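Local coordinates for Lmo0741 protein (Listeria monocytogenes, PDB 4R1H), which is a GntR-family transcriptional regulator that probably binds DNA through its winged helix-turn-helix domain, at the interface of chains A and B. Numbering follows the deposited sequence. Chains: chain A/B, Lmo0741 protein.

The interface of chains A and B. Residues chain A 91, 94-95, 98, 108; chain B 97, 101, 114-115, 118.
A:Thr94 is wedged between two segments of the partner chain, with B:Phe97 of helix 79-103 on one flank and B:Trp114 and B:Val115 of helix 108-117, plus B:Val118 just after it, on the other. Its hydroxyl OG1 lies in the plane of the B:Phe97 ring, 3.5 Å from the rim atom CZ, while B:Met101, a selenomethionine, lays its CG over one face of that ring. The methyl CG2, anti to the backbone N (chi1 of the hydroxyl -55°), branches off away from the ring, 3.8 Å from CG2 of B:Val118. The two valine methyls divide the work: CG2 takes the threonine and also abuts the indole edge of B:Trp114 within its own chain, whereas CG1 lies 3.6 Å from A:Ile98 CD1 and touches the aliphatic CG of A:Glu95. One turn back, the six-membered ring of B:Trp114 packs by CZ3 against the backbone CA of A:Lys91 at 3.6 Å. The side chain of A:Lys91 runs outward, its NZ 3.2 Å from A:Glu95 OE2 in a salt bridge within chain A, at most a weak hydrogen bond. At the opposite rim, A:Lys108 folds at chi2, chi3 and chi4, and its side-chain amine NZ bonds B:Val115 O at 2.8 Å, in the carbonyl plane. The same NZ bonds B:Val118 O at 2.9 Å, tilted 28° from that residue's own carbonyl plane. These bonds tie the end of B helix 108-117 to the start of A helix 108-117, while the apolar contacts lay it against A helix 79-103; a twin contact completes the two-fold assembly, consistent with a dimer.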
loop_
_atom_site.group_PDB
_atom_site.type_symbol
_atom_site.label_atom_id
_atom_site.label_comp_id
_atom_site.label_asym_id
_atom_site.label_seq_id
_atom_site.Cartn_x
_atom_site.Cartn_y
_atom_site.Cartn_z
ATOM N N LYS A 91 2.221 -10.347 7.424
ATOM C CA LYS A 91 1.006 -10.027 8.191
ATOM C C LYS A 91 0.541 -8.616 7.971
ATOM O O LYS A 91 -0.680 -8.356 7.728
ATOM C CB LYS A 91 1.233 -10.297 9.680
ATOM C CG LYS A 91 0.002 -10.069 10.519
ATOM C CD LYS A 91 0.391 -10.357 11.982
ATOM C CE LYS A 91 -0.815 -10.320 12.888
ATOM N NZ LYS A 91 -0.717 -9.141 13.805
ATOM N N THR A 94 -0.831 -8.118 4.410
ATOM C CA THR A 94 -2.119 -8.803 4.289
ATOM C C THR A 94 -3.209 -8.020 5.070
ATOM O O THR A 94 -4.309 -7.789 4.487
ATOM C CB THR A 94 -2.023 -10.221 4.734
ATOM O OG1 THR A 94 -0.989 -10.882 4.006
ATOM C CG2 THR A 94 -3.287 -10.953 4.454
ATOM N N GLU A 95 -2.937 -7.595 6.294
ATOM C CA GLU A 95 -3.924 -6.821 7.067
ATOM C C GLU A 95 -4.282 -5.538 6.302
ATOM O O GLU A 95 -5.488 -5.173 6.210
ATOM C CB GLU A 95 -3.391 -6.450 8.450
ATOM C CG GLU A 95 -3.337 -7.600 9.412
ATOM C CD GLU A 95 -2.543 -7.249 10.677
ATOM O OE1 GLU A 95 -1.762 -6.253 10.694
ATOM O OE2 GLU A 95 -2.735 -8.018 11.614
ATOM N N ILE A 98 -6.463 -6.538 3.102
ATOM C CA ILE A 98 -7.815 -6.879 3.544
ATOM C C ILE A 98 -8.573 -5.620 4.004
ATOM O O ILE A 98 -9.785 -5.473 3.679
ATOM C CB ILE A 98 -7.781 -7.992 4.592
ATOM C CG1 ILE A 98 -7.299 -9.283 3.914
ATOM C CG2 ILE A 98 -9.192 -8.157 5.196
ATOM C CD1 ILE A 98 -7.011 -10.310 4.932
ATOM N N LYS A 108 -14.748 -11.317 2.191
ATOM C CA LYS A 108 -13.523 -12.143 2.188
ATOM C C LYS A 108 -13.496 -13.119 1.019
ATOM O O LYS A 108 -12.452 -13.352 0.419
ATOM C CB LYS A 108 -13.374 -12.910 3.509
ATOM C CG LYS A 108 -12.164 -13.808 3.629
ATOM C CD LYS A 108 -10.843 -13.048 3.386
ATOM C CE LYS A 108 -10.221 -12.449 4.629
ATOM N NZ LYS A 108 -9.912 -13.467 5.566
ATOM N N PHE B 97 -0.574 -5.756 -3.914
ATOM C CA PHE B 97 -0.390 -6.741 -2.850
ATOM C C PHE B 97 0.401 -7.956 -3.312
ATOM O O PHE B 97 1.381 -8.355 -2.650
ATOM C CB PHE B 97 -1.745 -7.119 -2.283
ATOM C CG PHE B 97 -1.736 -8.257 -1.273
ATOM C CD1 PHE B 97 -1.044 -8.134 -0.055
ATOM C CD2 PHE B 97 -2.361 -9.460 -1.545
ATOM C CE1 PHE B 97 -1.002 -9.138 0.872
ATOM C CE2 PHE B 97 -2.353 -10.477 -0.593
ATOM C CZ PHE B 97 -1.668 -10.327 0.609
HETATM N N MSE B 101 4.095 -9.172 -1.922
HETATM C CA MSE B 101 4.252 -10.514 -1.371
HETATM C C MSE B 101 5.279 -11.304 -2.184
HETATM O O MSE B 101 6.113 -12.035 -1.638
HETATM C CB MSE B 101 2.919 -11.251 -1.275
HETATM C CG MSE B 101 2.006 -10.551 -0.270
HETATM SE SE MSE B 101 2.405 -10.809 1.576
HETATM C CE MSE B 101 1.456 -12.507 1.751
ATOM N N TRP B 114 -2.264 -16.718 3.519
ATOM C CA TRP B 114 -2.229 -15.493 4.331
ATOM C C TRP B 114 -3.630 -14.769 4.333
ATOM O O TRP B 114 -4.106 -14.346 5.358
ATOM C CB TRP B 114 -1.146 -14.544 3.807
ATOM C CG TRP B 114 0.127 -14.805 4.520
ATOM C CD1 TRP B 114 1.246 -15.456 4.027
ATOM C CD2 TRP B 114 0.446 -14.407 5.813
ATOM N NE1 TRP B 114 2.229 -15.523 5.003
ATOM C CE2 TRP B 114 1.763 -14.900 6.109
ATOM C CE3 TRP B 114 -0.239 -13.735 6.807
ATOM C CZ2 TRP B 114 2.354 -14.715 7.325
ATOM C CZ3 TRP B 114 0.356 -13.591 8.014
ATOM C CH2 TRP B 114 1.640 -14.071 8.267
ATOM N N VAL B 115 -4.201 -14.628 3.145
ATOM C CA VAL B 115 -5.482 -13.891 3.029
ATOM C C VAL B 115 -6.569 -14.633 3.776
ATOM O O VAL B 115 -7.406 -14.012 4.476
ATOM C CB VAL B 115 -5.836 -13.696 1.567
ATOM C CG1 VAL B 115 -7.244 -13.205 1.498
ATOM C CG2 VAL B 115 -4.853 -12.796 0.840
ATOM N N VAL B 118 -5.879 -14.209 7.809
ATOM C CA VAL B 118 -5.996 -12.913 8.451
ATOM C C VAL B 118 -7.462 -12.399 8.546
ATOM O O VAL B 118 -8.175 -12.308 7.563
ATOM C CB VAL B 118 -5.075 -11.911 7.741
ATOM C CG1 VAL B 118 -5.335 -10.477 8.143
ATOM C CG2 VAL B 118 -3.614 -12.324 7.992
#